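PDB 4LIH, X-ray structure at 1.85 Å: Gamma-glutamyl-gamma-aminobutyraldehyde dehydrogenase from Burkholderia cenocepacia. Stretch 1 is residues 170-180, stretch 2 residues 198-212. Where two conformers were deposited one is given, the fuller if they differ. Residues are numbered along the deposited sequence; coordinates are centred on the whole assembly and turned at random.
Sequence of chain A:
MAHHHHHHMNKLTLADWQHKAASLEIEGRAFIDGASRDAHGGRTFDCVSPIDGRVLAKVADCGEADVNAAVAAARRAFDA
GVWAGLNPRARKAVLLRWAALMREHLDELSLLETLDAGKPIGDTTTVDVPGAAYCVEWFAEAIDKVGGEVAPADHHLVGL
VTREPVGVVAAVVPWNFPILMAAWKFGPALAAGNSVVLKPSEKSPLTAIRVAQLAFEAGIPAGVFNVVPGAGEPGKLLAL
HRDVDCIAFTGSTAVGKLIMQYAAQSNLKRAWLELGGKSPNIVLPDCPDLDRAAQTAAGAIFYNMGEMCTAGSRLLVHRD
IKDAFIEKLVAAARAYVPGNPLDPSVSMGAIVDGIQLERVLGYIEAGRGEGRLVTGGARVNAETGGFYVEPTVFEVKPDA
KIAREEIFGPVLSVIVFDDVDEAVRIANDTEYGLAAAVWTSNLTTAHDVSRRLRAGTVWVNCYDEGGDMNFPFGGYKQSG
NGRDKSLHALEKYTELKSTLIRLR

Stretch 1 (170-180) AAVVPWNFPIL
Stretch 2 198-212: LKPSEKSPLTAIRVA

Two parallel strand ends, 170-172 and 198-199, run side by side, then open into loops that lead to two helices, one beginning at P178 and the other including 206-212. Register pairs A171 with L198 (CA-CA 4.7 Å), V172 with K199 (CA-CA 4.8 Å), V173 with P200, P174 with S201, W175 with S204 and I179 with T207 (CA-CA 5.8 Å). Strand residues are extended (A171 phi/psi -123/123, K199 -119/96); the loops bend through W175 (-99/-7), F177 (-135/71, the N-cap) and S204 (-160/67). K199 N donates to A171 O at 2.8 Å, nearly straight at 171°; V173 N returns a weak bond to K199 O at 3.3 Å.

On the sheet face of A171 and L198, L198 (chi1 t, chi2 p) brings its end nearer stretch 1, so that CD1 fills the hollow between A171 CB (3.8 Å) and CG2 of V173 (m; 4.0 Å). Beyond the strands the backbones part enough to hold a water, which donates to P174 O (2.8 Å), accepts from S201 N (2.8 Å) and hydrogen-bonds S204 OG (2.9 Å).

A type I turn from S201 to S204, closed by S204 N to S201 O at 2.9 Å, presents the side chains of S201, K203 and S204 to stretch 1, while E202 points away. K203 (m, t, -144°, m) lays its chain over one indole face of W175 (chi1 49°, chi2 -100°), CD 3.8 Å from the five-membered ring centroid and 19° off its normal. S201 OG sits at the ring edge, 3.5 Å from W175 CD1, and accepts from K203 N at 3.0 Å. S204 (p) is the small bump filling the hollow between W175 and P178: OG lies 3.1 Å from W175 CA and 3.3 Å from W175 CB, and S204 CB 3.4 Å from P178 CG.

Farther on, I179 (t, t) packs its CB 3.4 Å from OG1 of T207 (p), and its CD1 reaches CG1 of V211 (m) at 3.7 Å, one helical turn beyond T207. The contact buries 641 Å² in total.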

# COMPACT_ATOMS: atom_id res chain seq x y z
N ALA A 170 26.77 8.80 -1.68
CA ALA A 170 27.53 9.81 -0.97
C ALA A 170 26.56 10.59 -0.12
O ALA A 170 25.49 10.95 -0.59
CB ALA A 170 28.27 10.71 -1.95
N ALA A 171 26.89 10.79 1.14
CA ALA A 171 26.13 11.69 2.03
C ALA A 171 27.01 12.79 2.62
O ALA A 171 28.02 12.51 3.28
CB ALA A 171 25.51 10.87 3.12
N VAL A 172 26.61 14.04 2.40
CA VAL A 172 27.30 15.21 2.91
C VAL A 172 26.35 15.88 3.89
O VAL A 172 25.25 16.29 3.49
CB VAL A 172 27.64 16.19 1.76
CG1 VAL A 172 28.33 17.45 2.29
CG2 VAL A 172 28.46 15.49 0.67
N VAL A 173 26.73 15.93 5.16
CA VAL A 173 25.82 16.38 6.20
C VAL A 173 26.37 17.55 7.00
O VAL A 173 27.57 17.78 6.98
CB VAL A 173 25.43 15.20 7.11
CG1 VAL A 173 24.72 14.14 6.29
CG2 VAL A 173 26.67 14.63 7.75
N PRO A 174 25.49 18.28 7.71
CA PRO A 174 25.89 19.51 8.30
C PRO A 174 26.31 19.31 9.75
O PRO A 174 26.40 18.20 10.24
CB PRO A 174 24.61 20.36 8.18
CG PRO A 174 23.56 19.40 8.42
CD PRO A 174 24.07 18.01 8.02
N TRP A 175 26.61 20.41 10.40
CA TRP A 175 27.17 20.43 11.76
C TRP A 175 26.15 20.70 12.83
O TRP A 175 26.49 20.68 14.03
CB TRP A 175 28.28 21.50 11.85
CG TRP A 175 27.87 22.88 11.28
CD1 TRP A 175 28.19 23.36 10.04
CD2 TRP A 175 27.08 23.90 11.90
NE1 TRP A 175 27.64 24.59 9.85
CE2 TRP A 175 26.96 24.96 10.98
CE3 TRP A 175 26.45 24.01 13.14
CZ2 TRP A 175 26.28 26.14 11.28
CZ3 TRP A 175 25.77 25.21 13.45
CH2 TRP A 175 25.68 26.25 12.51
N ASN A 176 24.91 21.03 12.46
CA ASN A 176 23.95 21.42 13.51
C ASN A 176 23.40 20.20 14.25
O ASN A 176 23.13 20.26 15.48
CB ASN A 176 22.84 22.33 13.00
CG ASN A 176 22.01 21.70 11.90
OD1 ASN A 176 22.49 20.85 11.13
ND2 ASN A 176 20.72 22.04 11.87
N PHE A 177 23.23 19.09 13.51
CA PHE A 177 22.84 17.80 14.07
C PHE A 177 23.73 16.72 13.45
O PHE A 177 23.23 15.93 12.63
CB PHE A 177 21.36 17.45 13.77
CG PHE A 177 20.39 18.33 14.48
CD1 PHE A 177 19.97 18.03 15.75
CD2 PHE A 177 19.97 19.53 13.89
CE1 PHE A 177 19.12 18.88 16.43
CE2 PHE A 177 19.11 20.38 14.58
CZ PHE A 177 18.73 20.07 15.84
N PRO A 178 25.03 16.69 13.83
CA PRO A 178 25.97 15.84 13.10
C PRO A 178 25.59 14.37 13.09
O PRO A 178 25.44 13.81 12.02
CB PRO A 178 27.33 16.06 13.81
CG PRO A 178 27.15 17.38 14.52
CD PRO A 178 25.70 17.51 14.86
N ILE A 179 25.44 13.75 14.24
CA ILE A 179 25.14 12.32 14.23
C ILE A 179 23.72 12.02 13.72
O ILE A 179 23.51 11.03 12.99
CB ILE A 179 25.44 11.61 15.58
CG1 ILE A 179 25.54 10.08 15.31
CG2 ILE A 179 24.42 11.97 16.65
CD1 ILE A 179 25.66 9.29 16.59
N LEU A 180 22.79 12.90 14.03
CA LEU A 180 21.39 12.67 13.74
C LEU A 180 21.10 12.78 12.24
O LEU A 180 20.46 11.89 11.64
CB LEU A 180 20.53 13.58 14.61
CG LEU A 180 19.01 13.54 14.51
CD1 LEU A 180 18.52 14.24 13.25
CD2 LEU A 180 18.55 12.10 14.57
N LEU A 198 30.27 8.75 3.64
CA LEU A 198 29.79 9.88 4.40
C LEU A 198 30.90 10.94 4.60
O LEU A 198 32.03 10.62 4.96
CB LEU A 198 29.29 9.42 5.74
CG LEU A 198 28.81 10.42 6.80
CD1 LEU A 198 27.47 10.93 6.42
CD2 LEU A 198 28.74 9.69 8.13
N LYS A 199 30.55 12.19 4.34
CA LYS A 199 31.44 13.33 4.47
C LYS A 199 30.81 14.25 5.51
O LYS A 199 29.91 15.03 5.19
CB LYS A 199 31.63 14.05 3.14
CG LYS A 199 33.01 14.68 2.95
CD LYS A 199 33.33 15.78 3.96
CE LYS A 199 32.60 17.06 3.64
NZ LYS A 199 32.83 18.18 4.60
N PRO A 200 31.24 14.13 6.77
CA PRO A 200 30.75 15.00 7.83
C PRO A 200 31.30 16.43 7.69
O PRO A 200 32.28 16.62 6.98
CB PRO A 200 31.27 14.31 9.09
CG PRO A 200 32.55 13.67 8.64
CD PRO A 200 32.22 13.15 7.28
N SER A 201 30.64 17.42 8.29
CA SER A 201 31.11 18.82 8.23
C SER A 201 32.47 18.90 8.88
O SER A 201 32.70 18.21 9.85
CB SER A 201 30.10 19.77 8.92
OG SER A 201 30.62 21.10 9.04
N GLU A 202 33.39 19.68 8.30
CA GLU A 202 34.62 20.03 8.98
C GLU A 202 34.40 20.61 10.38
O GLU A 202 35.30 20.51 11.22
CB GLU A 202 35.47 20.99 8.12
CG GLU A 202 34.86 22.36 7.95
CD GLU A 202 33.85 22.51 6.81
OE1 GLU A 202 33.22 21.52 6.23
OE2 GLU A 202 33.64 23.72 6.50
N LYS A 203 33.21 21.21 10.61
CA LYS A 203 32.84 21.73 11.91
C LYS A 203 32.35 20.65 12.90
O LYS A 203 32.15 20.96 14.08
CB LYS A 203 31.77 22.80 11.78
CG LYS A 203 32.17 24.02 10.99
CD LYS A 203 31.17 25.17 11.13
CE LYS A 203 30.99 25.99 9.83
NZ LYS A 203 32.13 26.89 9.56
N SER A 204 32.15 19.41 12.44
CA SER A 204 31.67 18.35 13.34
C SER A 204 31.95 16.94 12.84
O SER A 204 31.04 16.21 12.49
CB SER A 204 30.16 18.51 13.50
OG SER A 204 29.52 18.48 12.23
N PRO A 205 33.21 16.55 12.76
CA PRO A 205 33.57 15.27 12.23
C PRO A 205 33.49 14.10 13.20
O PRO A 205 33.55 12.96 12.73
CB PRO A 205 35.04 15.49 11.88
CG PRO A 205 35.51 16.38 12.96
CD PRO A 205 34.42 17.37 13.05
N LEU A 206 33.50 14.35 14.51
CA LEU A 206 33.86 13.29 15.48
C LEU A 206 32.88 12.09 15.62
O LEU A 206 33.33 10.92 15.64
CB LEU A 206 34.17 13.87 16.88
CG LEU A 206 35.30 14.94 16.93
CD1 LEU A 206 35.57 15.41 18.34
CD2 LEU A 206 36.55 14.37 16.30
N THR A 207 31.59 12.36 15.76
CA THR A 207 30.63 11.25 15.93
C THR A 207 30.54 10.40 14.67
O THR A 207 30.35 9.19 14.77
CB THR A 207 29.23 11.69 16.45
OG1 THR A 207 28.64 12.70 15.61
CG2 THR A 207 29.33 12.18 17.86
N ALA A 208 30.67 11.01 13.50
CA ALA A 208 30.68 10.28 12.24
C ALA A 208 31.78 9.24 12.26
O ALA A 208 31.57 8.06 11.98
CB ALA A 208 30.92 11.24 11.08
N ILE A 209 32.99 9.74 12.56
CA ILE A 209 34.17 8.91 12.69
C ILE A 209 33.92 7.80 13.69
O ILE A 209 34.15 6.63 13.40
CB ILE A 209 35.42 9.74 13.09
CG1 ILE A 209 35.82 10.70 11.96
CG2 ILE A 209 36.57 8.81 13.44
CD1 ILE A 209 36.99 11.61 12.23
N ARG A 210 33.44 8.15 14.88
CA ARG A 210 33.21 7.16 15.92
C ARG A 210 32.25 6.05 15.49
O ARG A 210 32.56 4.86 15.69
CB ARG A 210 32.73 7.82 17.23
CG ARG A 210 32.70 6.89 18.45
CD ARG A 210 34.09 6.32 18.70
NE ARG A 210 34.12 5.40 19.86
CZ ARG A 210 34.27 4.07 19.83
NH1 ARG A 210 34.47 3.39 18.71
NH2 ARG A 210 34.24 3.39 20.97
N VAL A 211 31.12 6.40 14.88
CA VAL A 211 30.09 5.39 14.53
C VAL A 211 30.55 4.47 13.40
O VAL A 211 30.03 3.35 13.23
CB VAL A 211 28.69 5.98 14.20
CG1 VAL A 211 28.12 6.75 15.39
CG2 VAL A 211 28.68 6.85 12.95
N ALA A 212 31.53 4.96 12.64
CA ALA A 212 32.16 4.16 11.58
C ALA A 212 32.86 2.95 12.16
O ALA A 212 32.74 1.86 11.64
CB ALA A 212 33.16 5.00 10.80
O HOH W 1 28.69 16.60 10.14